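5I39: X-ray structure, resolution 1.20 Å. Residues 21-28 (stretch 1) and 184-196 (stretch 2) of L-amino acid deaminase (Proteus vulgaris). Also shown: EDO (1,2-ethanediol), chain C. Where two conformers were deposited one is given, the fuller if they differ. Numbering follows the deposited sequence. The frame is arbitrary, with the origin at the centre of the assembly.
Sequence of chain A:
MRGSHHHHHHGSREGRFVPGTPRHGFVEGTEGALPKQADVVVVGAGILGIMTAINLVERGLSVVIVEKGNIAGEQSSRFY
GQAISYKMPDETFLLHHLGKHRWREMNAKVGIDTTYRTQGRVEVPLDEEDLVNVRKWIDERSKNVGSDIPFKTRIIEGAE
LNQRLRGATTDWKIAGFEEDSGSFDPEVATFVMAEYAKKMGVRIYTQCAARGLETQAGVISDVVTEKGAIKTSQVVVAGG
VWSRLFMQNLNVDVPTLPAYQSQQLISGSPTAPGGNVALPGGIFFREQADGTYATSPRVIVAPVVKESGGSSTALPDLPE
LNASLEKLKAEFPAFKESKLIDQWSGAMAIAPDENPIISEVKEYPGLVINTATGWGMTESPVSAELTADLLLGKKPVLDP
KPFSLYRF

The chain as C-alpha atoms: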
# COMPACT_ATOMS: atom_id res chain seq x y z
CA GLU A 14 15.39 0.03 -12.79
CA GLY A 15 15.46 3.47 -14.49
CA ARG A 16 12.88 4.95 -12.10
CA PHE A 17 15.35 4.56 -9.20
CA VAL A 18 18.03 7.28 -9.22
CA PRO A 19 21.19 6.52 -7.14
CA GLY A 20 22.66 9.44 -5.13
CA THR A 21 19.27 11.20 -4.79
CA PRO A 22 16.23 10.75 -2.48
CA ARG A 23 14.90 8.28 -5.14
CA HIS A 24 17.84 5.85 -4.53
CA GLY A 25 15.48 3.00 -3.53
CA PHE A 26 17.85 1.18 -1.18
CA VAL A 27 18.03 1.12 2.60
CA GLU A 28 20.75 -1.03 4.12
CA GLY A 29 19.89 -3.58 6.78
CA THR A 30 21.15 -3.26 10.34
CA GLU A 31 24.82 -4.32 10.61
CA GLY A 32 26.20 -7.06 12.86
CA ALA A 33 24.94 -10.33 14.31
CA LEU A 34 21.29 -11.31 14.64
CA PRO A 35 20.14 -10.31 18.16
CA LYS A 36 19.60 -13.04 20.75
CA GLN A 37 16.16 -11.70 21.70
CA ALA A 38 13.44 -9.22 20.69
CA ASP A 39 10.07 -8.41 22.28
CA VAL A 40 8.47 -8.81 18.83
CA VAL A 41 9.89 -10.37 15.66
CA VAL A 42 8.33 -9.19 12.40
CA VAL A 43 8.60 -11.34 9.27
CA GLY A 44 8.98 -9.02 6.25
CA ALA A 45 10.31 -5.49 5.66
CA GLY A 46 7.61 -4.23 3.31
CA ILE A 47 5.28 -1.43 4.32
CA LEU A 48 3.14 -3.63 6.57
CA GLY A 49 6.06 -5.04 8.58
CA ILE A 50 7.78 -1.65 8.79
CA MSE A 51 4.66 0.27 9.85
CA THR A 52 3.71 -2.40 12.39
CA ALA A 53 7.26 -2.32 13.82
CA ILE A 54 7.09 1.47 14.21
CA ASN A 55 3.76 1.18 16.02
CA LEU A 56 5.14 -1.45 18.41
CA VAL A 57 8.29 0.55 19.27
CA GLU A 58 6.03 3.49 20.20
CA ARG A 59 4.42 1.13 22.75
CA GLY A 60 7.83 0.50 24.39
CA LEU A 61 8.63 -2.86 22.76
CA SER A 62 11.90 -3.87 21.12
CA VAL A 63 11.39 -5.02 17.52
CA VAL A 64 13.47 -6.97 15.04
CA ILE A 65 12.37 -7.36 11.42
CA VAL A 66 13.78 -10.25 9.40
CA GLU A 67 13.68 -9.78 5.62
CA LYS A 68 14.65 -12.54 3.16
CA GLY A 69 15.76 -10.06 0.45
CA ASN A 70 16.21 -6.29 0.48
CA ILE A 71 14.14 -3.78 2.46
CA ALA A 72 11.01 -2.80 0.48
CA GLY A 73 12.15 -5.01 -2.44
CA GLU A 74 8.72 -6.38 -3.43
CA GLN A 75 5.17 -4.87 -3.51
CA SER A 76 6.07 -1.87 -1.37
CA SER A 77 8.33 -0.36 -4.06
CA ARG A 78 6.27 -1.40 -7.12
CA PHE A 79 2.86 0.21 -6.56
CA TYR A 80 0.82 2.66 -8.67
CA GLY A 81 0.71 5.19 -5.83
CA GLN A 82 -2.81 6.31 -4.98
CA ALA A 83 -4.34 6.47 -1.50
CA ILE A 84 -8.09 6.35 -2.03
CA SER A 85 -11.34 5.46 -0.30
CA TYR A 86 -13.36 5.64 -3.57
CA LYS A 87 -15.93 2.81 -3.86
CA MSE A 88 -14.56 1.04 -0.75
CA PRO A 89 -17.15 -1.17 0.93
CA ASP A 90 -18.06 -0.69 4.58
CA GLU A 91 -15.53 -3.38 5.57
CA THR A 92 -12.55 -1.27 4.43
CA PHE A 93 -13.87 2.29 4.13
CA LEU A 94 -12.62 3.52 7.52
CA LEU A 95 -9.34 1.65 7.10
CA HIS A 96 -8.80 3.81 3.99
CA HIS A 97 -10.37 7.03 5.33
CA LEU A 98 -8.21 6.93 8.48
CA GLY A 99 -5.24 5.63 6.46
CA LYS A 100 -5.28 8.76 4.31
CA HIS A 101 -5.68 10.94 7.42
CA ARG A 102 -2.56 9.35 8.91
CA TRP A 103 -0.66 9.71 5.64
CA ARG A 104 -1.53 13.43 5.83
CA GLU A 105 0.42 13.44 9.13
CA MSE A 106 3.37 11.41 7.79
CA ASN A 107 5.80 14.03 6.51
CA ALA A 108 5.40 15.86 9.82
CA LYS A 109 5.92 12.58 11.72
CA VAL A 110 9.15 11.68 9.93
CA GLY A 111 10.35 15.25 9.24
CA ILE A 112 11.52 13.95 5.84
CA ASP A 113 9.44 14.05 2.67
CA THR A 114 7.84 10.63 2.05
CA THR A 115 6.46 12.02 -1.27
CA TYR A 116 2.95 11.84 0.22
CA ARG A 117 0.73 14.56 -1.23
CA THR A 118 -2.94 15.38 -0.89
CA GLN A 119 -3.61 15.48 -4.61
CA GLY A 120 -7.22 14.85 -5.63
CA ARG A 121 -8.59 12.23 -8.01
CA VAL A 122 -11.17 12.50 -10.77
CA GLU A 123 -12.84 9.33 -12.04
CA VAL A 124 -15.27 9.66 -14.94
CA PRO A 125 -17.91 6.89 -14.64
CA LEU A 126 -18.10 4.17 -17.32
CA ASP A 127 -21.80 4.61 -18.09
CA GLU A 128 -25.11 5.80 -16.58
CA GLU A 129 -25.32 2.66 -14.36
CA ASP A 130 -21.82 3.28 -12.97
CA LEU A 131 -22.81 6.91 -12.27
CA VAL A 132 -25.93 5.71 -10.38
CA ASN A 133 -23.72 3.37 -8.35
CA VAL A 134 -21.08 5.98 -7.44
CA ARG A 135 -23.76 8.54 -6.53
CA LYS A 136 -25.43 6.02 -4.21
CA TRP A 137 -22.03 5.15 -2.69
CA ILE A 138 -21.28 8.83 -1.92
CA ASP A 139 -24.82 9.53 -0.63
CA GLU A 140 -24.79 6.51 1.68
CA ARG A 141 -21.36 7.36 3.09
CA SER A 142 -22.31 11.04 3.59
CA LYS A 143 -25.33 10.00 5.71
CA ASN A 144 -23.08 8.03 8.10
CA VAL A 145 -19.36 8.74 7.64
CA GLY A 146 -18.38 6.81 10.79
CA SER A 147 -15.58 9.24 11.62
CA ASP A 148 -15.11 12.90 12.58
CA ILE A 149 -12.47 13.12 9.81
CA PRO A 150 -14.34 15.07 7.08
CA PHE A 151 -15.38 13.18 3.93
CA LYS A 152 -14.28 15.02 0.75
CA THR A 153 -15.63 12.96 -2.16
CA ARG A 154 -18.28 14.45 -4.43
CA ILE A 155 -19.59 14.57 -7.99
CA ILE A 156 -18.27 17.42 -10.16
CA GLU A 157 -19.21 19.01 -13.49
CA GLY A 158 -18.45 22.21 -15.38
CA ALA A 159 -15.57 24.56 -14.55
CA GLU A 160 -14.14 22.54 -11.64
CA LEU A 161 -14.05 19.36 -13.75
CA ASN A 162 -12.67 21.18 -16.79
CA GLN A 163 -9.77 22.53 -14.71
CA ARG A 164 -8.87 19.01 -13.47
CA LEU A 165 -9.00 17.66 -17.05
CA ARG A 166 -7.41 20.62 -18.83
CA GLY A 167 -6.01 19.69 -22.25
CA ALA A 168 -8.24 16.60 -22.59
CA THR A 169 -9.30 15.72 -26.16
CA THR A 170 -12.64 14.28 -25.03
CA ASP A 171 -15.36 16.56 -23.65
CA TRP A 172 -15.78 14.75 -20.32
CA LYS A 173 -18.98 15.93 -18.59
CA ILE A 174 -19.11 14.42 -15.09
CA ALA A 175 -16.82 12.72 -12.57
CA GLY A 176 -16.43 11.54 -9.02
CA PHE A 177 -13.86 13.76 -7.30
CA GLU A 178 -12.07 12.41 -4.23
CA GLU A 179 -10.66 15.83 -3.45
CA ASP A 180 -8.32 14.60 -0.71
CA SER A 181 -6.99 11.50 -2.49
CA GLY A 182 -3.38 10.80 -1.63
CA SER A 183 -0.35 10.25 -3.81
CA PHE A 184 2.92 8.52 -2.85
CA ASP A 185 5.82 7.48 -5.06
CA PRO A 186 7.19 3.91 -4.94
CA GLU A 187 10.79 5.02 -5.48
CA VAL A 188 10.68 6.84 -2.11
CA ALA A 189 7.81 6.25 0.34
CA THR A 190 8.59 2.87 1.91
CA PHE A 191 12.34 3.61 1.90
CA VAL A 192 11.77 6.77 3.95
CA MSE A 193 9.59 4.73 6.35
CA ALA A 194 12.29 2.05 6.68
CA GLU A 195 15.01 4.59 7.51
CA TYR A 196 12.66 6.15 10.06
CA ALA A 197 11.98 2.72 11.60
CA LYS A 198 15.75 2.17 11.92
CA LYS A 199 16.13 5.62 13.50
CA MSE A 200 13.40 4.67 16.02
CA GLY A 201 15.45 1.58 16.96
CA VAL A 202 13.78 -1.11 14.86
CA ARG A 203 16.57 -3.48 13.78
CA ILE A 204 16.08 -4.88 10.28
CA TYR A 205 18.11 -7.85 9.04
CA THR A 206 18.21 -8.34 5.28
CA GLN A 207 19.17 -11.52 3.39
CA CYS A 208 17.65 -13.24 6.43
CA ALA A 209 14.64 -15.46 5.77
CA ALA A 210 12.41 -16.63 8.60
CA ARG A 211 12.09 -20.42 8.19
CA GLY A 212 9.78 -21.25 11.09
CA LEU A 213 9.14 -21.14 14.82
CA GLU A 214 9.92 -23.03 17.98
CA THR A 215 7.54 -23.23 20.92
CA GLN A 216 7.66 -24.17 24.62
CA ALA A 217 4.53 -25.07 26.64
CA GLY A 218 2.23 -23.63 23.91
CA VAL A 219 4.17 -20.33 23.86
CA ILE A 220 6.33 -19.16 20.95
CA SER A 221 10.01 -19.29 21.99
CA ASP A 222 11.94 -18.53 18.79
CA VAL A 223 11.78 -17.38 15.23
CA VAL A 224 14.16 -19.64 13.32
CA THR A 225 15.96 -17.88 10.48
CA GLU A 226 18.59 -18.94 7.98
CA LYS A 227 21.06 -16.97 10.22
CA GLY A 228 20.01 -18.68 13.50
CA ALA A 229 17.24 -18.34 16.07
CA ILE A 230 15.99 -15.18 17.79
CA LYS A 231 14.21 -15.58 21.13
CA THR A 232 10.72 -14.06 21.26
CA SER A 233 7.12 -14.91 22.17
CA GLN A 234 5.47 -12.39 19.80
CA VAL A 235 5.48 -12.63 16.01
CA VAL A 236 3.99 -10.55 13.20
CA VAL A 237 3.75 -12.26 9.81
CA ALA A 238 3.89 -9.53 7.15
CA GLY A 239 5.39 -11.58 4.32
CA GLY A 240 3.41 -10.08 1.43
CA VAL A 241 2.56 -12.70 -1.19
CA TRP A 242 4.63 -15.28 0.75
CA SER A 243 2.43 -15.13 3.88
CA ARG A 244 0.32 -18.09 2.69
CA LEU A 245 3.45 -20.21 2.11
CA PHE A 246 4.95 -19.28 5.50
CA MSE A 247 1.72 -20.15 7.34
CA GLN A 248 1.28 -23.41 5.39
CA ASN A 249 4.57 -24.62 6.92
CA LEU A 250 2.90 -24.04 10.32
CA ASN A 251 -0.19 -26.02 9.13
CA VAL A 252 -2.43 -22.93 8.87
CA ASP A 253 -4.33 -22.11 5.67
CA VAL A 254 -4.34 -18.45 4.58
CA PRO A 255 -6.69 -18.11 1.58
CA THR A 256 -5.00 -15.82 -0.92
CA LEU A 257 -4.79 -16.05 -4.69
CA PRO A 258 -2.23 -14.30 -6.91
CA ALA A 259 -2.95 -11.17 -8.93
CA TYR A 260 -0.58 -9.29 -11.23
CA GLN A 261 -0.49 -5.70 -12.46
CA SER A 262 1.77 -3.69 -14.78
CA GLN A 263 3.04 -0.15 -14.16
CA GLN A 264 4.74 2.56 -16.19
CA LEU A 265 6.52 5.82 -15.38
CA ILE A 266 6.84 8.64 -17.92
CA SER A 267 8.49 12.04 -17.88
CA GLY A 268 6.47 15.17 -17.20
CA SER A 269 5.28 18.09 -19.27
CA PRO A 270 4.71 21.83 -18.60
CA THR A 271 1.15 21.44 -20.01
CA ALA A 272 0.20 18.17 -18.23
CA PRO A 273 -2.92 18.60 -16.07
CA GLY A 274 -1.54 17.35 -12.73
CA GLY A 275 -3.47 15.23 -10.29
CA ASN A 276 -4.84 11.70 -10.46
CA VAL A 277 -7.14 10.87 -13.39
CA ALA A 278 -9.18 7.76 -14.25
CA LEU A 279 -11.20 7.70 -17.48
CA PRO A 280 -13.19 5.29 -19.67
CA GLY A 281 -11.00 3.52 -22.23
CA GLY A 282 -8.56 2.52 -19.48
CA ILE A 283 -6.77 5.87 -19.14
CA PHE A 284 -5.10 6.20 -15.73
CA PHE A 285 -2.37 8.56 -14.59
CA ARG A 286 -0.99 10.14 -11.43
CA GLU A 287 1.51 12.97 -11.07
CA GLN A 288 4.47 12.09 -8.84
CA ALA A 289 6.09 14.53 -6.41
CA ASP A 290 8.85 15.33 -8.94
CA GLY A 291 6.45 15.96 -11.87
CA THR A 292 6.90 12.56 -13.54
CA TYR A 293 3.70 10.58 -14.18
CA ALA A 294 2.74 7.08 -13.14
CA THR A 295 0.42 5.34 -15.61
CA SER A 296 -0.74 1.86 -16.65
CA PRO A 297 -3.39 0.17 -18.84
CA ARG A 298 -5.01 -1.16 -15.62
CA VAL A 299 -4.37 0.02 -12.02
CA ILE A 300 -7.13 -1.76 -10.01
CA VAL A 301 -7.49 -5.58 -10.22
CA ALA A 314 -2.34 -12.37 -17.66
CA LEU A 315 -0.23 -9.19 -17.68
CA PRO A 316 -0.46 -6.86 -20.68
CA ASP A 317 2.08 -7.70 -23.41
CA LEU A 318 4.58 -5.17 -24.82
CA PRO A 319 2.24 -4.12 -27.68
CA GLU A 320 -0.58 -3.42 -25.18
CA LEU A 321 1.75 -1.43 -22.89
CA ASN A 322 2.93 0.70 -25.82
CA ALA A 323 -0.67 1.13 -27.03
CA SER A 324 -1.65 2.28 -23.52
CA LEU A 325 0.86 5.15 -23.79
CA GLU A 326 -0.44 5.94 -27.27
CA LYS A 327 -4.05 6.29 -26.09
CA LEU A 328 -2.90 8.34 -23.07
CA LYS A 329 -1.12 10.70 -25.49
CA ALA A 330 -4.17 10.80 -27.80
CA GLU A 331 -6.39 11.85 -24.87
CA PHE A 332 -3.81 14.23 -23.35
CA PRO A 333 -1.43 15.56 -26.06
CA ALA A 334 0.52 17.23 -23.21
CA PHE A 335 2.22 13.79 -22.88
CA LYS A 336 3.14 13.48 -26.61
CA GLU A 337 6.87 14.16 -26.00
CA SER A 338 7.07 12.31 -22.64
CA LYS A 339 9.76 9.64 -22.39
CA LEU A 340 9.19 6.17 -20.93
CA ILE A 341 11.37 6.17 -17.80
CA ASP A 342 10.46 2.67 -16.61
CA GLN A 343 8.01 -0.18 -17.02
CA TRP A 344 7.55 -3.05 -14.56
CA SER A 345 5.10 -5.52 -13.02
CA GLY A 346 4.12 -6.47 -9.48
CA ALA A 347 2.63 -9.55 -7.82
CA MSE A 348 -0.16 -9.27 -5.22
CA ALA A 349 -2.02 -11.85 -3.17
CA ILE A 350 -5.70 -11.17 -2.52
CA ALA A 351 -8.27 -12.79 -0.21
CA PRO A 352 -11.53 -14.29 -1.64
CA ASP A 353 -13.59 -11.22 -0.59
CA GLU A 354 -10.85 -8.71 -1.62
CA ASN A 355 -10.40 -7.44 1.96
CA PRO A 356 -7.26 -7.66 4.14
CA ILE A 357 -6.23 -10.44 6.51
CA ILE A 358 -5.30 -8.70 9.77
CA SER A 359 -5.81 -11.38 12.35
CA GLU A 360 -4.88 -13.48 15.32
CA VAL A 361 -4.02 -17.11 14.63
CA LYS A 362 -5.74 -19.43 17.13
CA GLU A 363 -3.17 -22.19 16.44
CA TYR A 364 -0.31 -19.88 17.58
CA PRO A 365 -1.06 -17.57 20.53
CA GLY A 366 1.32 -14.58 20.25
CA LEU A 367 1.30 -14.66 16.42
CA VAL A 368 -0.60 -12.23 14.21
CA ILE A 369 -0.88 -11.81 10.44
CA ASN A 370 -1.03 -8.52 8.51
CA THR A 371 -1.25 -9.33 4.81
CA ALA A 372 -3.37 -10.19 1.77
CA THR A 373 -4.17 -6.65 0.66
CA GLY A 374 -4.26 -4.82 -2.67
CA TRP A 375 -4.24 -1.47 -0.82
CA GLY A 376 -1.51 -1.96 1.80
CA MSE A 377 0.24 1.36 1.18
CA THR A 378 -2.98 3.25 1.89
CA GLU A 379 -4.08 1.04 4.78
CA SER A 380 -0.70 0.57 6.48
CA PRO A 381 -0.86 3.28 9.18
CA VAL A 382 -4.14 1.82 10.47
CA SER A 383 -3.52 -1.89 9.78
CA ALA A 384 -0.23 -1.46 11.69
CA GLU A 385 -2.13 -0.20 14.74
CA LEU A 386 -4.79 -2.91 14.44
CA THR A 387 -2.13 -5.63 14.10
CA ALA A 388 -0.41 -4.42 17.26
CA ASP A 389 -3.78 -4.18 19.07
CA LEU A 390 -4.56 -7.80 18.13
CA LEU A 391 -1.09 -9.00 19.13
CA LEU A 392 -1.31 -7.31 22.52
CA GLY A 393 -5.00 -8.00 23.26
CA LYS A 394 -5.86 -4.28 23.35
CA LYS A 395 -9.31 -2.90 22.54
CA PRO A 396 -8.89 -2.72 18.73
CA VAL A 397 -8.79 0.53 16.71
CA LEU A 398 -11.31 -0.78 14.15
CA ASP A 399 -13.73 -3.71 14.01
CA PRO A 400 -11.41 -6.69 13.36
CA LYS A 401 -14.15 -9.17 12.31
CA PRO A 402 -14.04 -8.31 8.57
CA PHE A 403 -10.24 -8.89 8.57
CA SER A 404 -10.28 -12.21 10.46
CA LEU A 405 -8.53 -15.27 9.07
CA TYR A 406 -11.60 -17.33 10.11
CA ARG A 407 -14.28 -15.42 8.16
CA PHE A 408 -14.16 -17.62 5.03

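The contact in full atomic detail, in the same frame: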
# COMPACT_ATOMS: atom_id res chain seq x y z
N THR A 21 20.37 10.24 -4.96
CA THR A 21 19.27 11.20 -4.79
C THR A 21 18.29 10.58 -3.79
O THR A 21 18.43 9.40 -3.48
CB THR A 21 18.51 11.48 -6.11
OG1 THR A 21 17.65 10.38 -6.43
CG2 THR A 21 19.47 11.76 -7.27
N PRO A 22 17.28 11.34 -3.32
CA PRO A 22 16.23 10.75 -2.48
C PRO A 22 15.44 9.57 -3.10
O PRO A 22 14.77 8.85 -2.37
CB PRO A 22 15.29 11.93 -2.21
CG PRO A 22 16.17 13.12 -2.29
CD PRO A 22 17.15 12.81 -3.39
N ARG A 23 15.53 9.40 -4.42
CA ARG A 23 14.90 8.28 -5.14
C ARG A 23 15.83 7.07 -5.33
O ARG A 23 15.61 6.25 -6.23
CB ARG A 23 14.37 8.79 -6.48
CG ARG A 23 13.34 9.88 -6.28
CD ARG A 23 12.80 10.51 -7.55
NE ARG A 23 11.57 11.22 -7.18
CZ ARG A 23 10.34 10.69 -7.16
NH1 ARG A 23 10.11 9.42 -7.54
NH2 ARG A 23 9.32 11.45 -6.77
N HIS A 24 16.84 6.94 -4.47
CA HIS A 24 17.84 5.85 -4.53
C HIS A 24 17.22 4.44 -4.45
O HIS A 24 17.67 3.53 -5.13
CB HIS A 24 18.95 6.05 -3.46
CG HIS A 24 18.45 6.25 -2.06
ND1 HIS A 24 18.04 5.21 -1.26
CD2 HIS A 24 18.32 7.37 -1.31
CE1 HIS A 24 17.66 5.68 -0.09
NE2 HIS A 24 17.82 6.99 -0.09
N GLY A 25 16.18 4.28 -3.64
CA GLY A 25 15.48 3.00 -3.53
C GLY A 25 16.31 1.86 -2.95
O GLY A 25 16.25 0.74 -3.43
N PHE A 26 17.05 2.17 -1.90
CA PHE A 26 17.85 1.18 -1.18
C PHE A 26 18.14 1.67 0.23
O PHE A 26 18.72 2.74 0.41
CB PHE A 26 19.17 0.84 -1.88
CG PHE A 26 19.96 -0.23 -1.17
CD1 PHE A 26 19.61 -1.57 -1.30
CD2 PHE A 26 21.00 0.11 -0.31
CE1 PHE A 26 20.31 -2.56 -0.62
CE2 PHE A 26 21.71 -0.88 0.37
CZ PHE A 26 21.36 -2.21 0.22
N VAL A 27 17.72 0.88 1.20
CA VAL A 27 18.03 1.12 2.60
C VAL A 27 18.76 -0.11 3.10
O VAL A 27 18.25 -1.22 2.99
CB VAL A 27 16.74 1.34 3.42
CG1 VAL A 27 17.05 1.41 4.91
CG2 VAL A 27 16.05 2.61 2.96
N GLU A 28 19.96 0.09 3.64
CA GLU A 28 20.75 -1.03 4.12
C GLU A 28 20.14 -1.61 5.39
O GLU A 28 19.55 -0.90 6.20
CB GLU A 28 22.21 -0.62 4.37
CG GLU A 28 23.16 -1.78 4.63
CD GLU A 28 23.11 -2.87 3.57
OE1 GLU A 28 23.80 -2.73 2.54
OE2 GLU A 28 22.36 -3.86 3.76
N PHE A 184 1.58 8.84 -3.38
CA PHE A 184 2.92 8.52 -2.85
C PHE A 184 3.68 7.78 -3.94
O PHE A 184 3.09 7.07 -4.75
CB PHE A 184 2.93 7.76 -1.49
CG PHE A 184 1.74 6.85 -1.23
CD1 PHE A 184 1.14 6.09 -2.24
CD2 PHE A 184 1.25 6.71 0.07
CE1 PHE A 184 0.06 5.26 -1.96
CE2 PHE A 184 0.18 5.88 0.35
CZ PHE A 184 -0.42 5.16 -0.67
N ASP A 185 5.00 7.96 -3.95
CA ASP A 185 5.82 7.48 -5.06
C ASP A 185 6.61 6.26 -4.62
O ASP A 185 7.31 6.31 -3.59
CB ASP A 185 6.78 8.58 -5.54
CG ASP A 185 6.08 9.88 -5.91
OD1 ASP A 185 4.85 9.90 -6.11
OD2 ASP A 185 6.79 10.91 -6.00
N PRO A 186 6.56 5.16 -5.39
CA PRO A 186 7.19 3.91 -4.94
C PRO A 186 8.71 3.91 -4.92
O PRO A 186 9.30 3.03 -4.29
CB PRO A 186 6.63 2.88 -5.92
CG PRO A 186 6.36 3.66 -7.16
CD PRO A 186 5.85 4.97 -6.67
N GLU A 187 9.34 4.89 -5.55
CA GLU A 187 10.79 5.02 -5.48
C GLU A 187 11.26 5.60 -4.15
O GLU A 187 12.46 5.57 -3.87
CB GLU A 187 11.31 5.90 -6.62
CG GLU A 187 11.01 5.34 -8.02
CD GLU A 187 9.58 5.53 -8.47
OE1 GLU A 187 8.92 6.51 -8.06
OE2 GLU A 187 9.09 4.67 -9.24
N VAL A 188 10.34 6.12 -3.34
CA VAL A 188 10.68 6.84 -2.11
C VAL A 188 9.95 6.38 -0.84
O VAL A 188 10.59 6.16 0.18
CB VAL A 188 10.46 8.36 -2.28
CG1 VAL A 188 10.86 9.12 -1.01
CG2 VAL A 188 11.24 8.90 -3.47
N ALA A 189 8.62 6.27 -0.89
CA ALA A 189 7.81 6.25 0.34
C ALA A 189 8.23 5.20 1.36
O ALA A 189 8.48 5.53 2.52
CB ALA A 189 6.34 6.11 0.00
N THR A 190 8.30 3.94 0.95
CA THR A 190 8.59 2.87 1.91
C THR A 190 10.04 2.94 2.39
O THR A 190 10.34 2.57 3.52
CB THR A 190 8.25 1.49 1.34
OG1 THR A 190 6.90 1.52 0.89
CG2 THR A 190 8.40 0.40 2.39
N PHE A 191 10.93 3.45 1.54
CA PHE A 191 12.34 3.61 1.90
C PHE A 191 12.50 4.66 3.00
O PHE A 191 13.25 4.44 3.95
CB PHE A 191 13.17 3.94 0.66
CG PHE A 191 13.06 2.89 -0.40
CD1 PHE A 191 13.77 1.69 -0.30
CD2 PHE A 191 12.20 3.06 -1.48
CE1 PHE A 191 13.64 0.70 -1.27
CE2 PHE A 191 12.07 2.08 -2.45
CZ PHE A 191 12.79 0.90 -2.35
N VAL A 192 11.78 5.77 2.88
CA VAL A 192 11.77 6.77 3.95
C VAL A 192 11.22 6.15 5.25
O VAL A 192 11.78 6.37 6.33
CB VAL A 192 10.97 8.03 3.53
CG1 VAL A 192 10.72 8.96 4.70
CG2 VAL A 192 11.74 8.77 2.44
N MSE A 193 10.16 5.36 5.15
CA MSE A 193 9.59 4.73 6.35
C MSE A 193 10.55 3.74 6.97
O MSE A 193 10.64 3.66 8.20
CB MSE A 193 8.25 4.04 6.07
CG MSE A 193 7.13 4.96 5.58
SE MSE A 193 6.97 6.65 6.58
CE MSE A 193 6.89 5.99 8.43
N ALA A 194 11.29 2.99 6.16
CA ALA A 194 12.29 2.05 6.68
C ALA A 194 13.43 2.75 7.42
O ALA A 194 13.85 2.29 8.48
CB ALA A 194 12.85 1.19 5.56
N GLU A 195 13.95 3.83 6.85
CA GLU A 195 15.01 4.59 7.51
C GLU A 195 14.52 5.17 8.83
O GLU A 195 15.24 5.17 9.83
CB GLU A 195 15.54 5.71 6.62
CG GLU A 195 16.43 5.25 5.48
CD GLU A 195 17.74 4.63 5.94
OE1 GLU A 195 17.86 4.25 7.12
OE2 GLU A 195 18.65 4.53 5.10
N TYR A 196 13.28 5.65 8.84
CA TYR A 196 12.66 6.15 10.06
C TYR A 196 12.53 5.04 11.11
O TYR A 196 12.87 5.25 12.27
CB TYR A 196 11.31 6.77 9.74
CG TYR A 196 10.52 7.23 10.94
CD1 TYR A 196 10.88 8.37 11.65
CD2 TYR A 196 9.39 6.52 11.35
CE1 TYR A 196 10.13 8.80 12.74
CE2 TYR A 196 8.64 6.94 12.44
CZ TYR A 196 9.01 8.07 13.13
OH TYR A 196 8.24 8.46 14.21
C1 EDO C . 14.25 -2.06 -3.59
O1 EDO C . 14.02 -2.81 -4.79
C2 EDO C . 15.38 -2.71 -2.79
O2 EDO C . 16.52 -1.86 -2.67
O HOH W 1 14.48 6.11 -2.08
O HOH W 2 19.75 4.64 2.33
O HOH W 3 20.86 2.74 4.20

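The strongest link between the two stretches is ionic. Arg23 NH2 lies 2.7 Å from Asp185 OD2, with an N-H...O angle of 152°, so this salt bridge is also a hydrogen bond. A second, longer salt bridge joins Arg23 NH1 to Glu187 OE1 at 3.2 Å. Both carboxylate oxygens sit near the guanidinium plane, at its edge, where the N-H groups point. The arginine CA-to-CB bond runs sideways to the second stretch, but an extended side chain (chi1 m, chi2 t, chi3 t) carries the charged end to the two acids. On the way it passes Val188: Arg23 CG is 3.6 Å from Val188 CG2, and that methyl also lies over one face of the guanidinium, leaving the polar edge free for the carboxylates.

Arg23 is held within a type I turn from Thr21 to His24. The turn's backbone bond, His24 N to Thr21 O, is weak at 3.1 Å; Arg23 N also donates to Thr21 OG1 at 3.1 Å, with an angle of 146°.

Water 1 joins the backbones where they do not bond directly. Gly25 N is 3.9 Å from Glu187 O, and the water bridges this gap: it accepts from Gly25 N at 2.9 Å and donates to Pro22 O and Glu187 O, each at 2.8 Å. Further along, water 2 donates to Phe26 O at 2.9 Å and to Glu195 OE2 at 3.0 Å, while water 3 accepts from Glu28 N at 2.9 Å and donates to Glu195 OE2 at 3.0 Å. One carboxylate oxygen thus receives both waters and connects the helix to the irregular first stretch.

The apolar packing centres on Phe191, whose CA-to-CB bond points toward the first stretch. Gly25 CA stands 3.5 Å from the centroid of the Phe191 ring and 8° off its normal, a CH-pi contact over the face. An ideal CB on Gly25 would lie 3.8 Å from Phe191 CZ, and the residue's phi of 65° by itself favours glycine. At the ring edge, Phe191 CZ is 3.5 Å from C1 of the ethanediol, probably acquired from the crystallisation liquor; its O2 donates to Gly25 O at 2.7 Å.

Val27 also points toward the helix. Its CG2 reaches Phe191 CB at 3.9 Å, and its CG1 lies 4.3 Å from Ala194 CB and 3.5 Å from Glu195 CD. The backbone register agrees: CA atoms of Arg23 and Glu187 are 5.3 Å apart, those of Val27 and Phe191 6.3 Å. Together the stretches bury 532 Å².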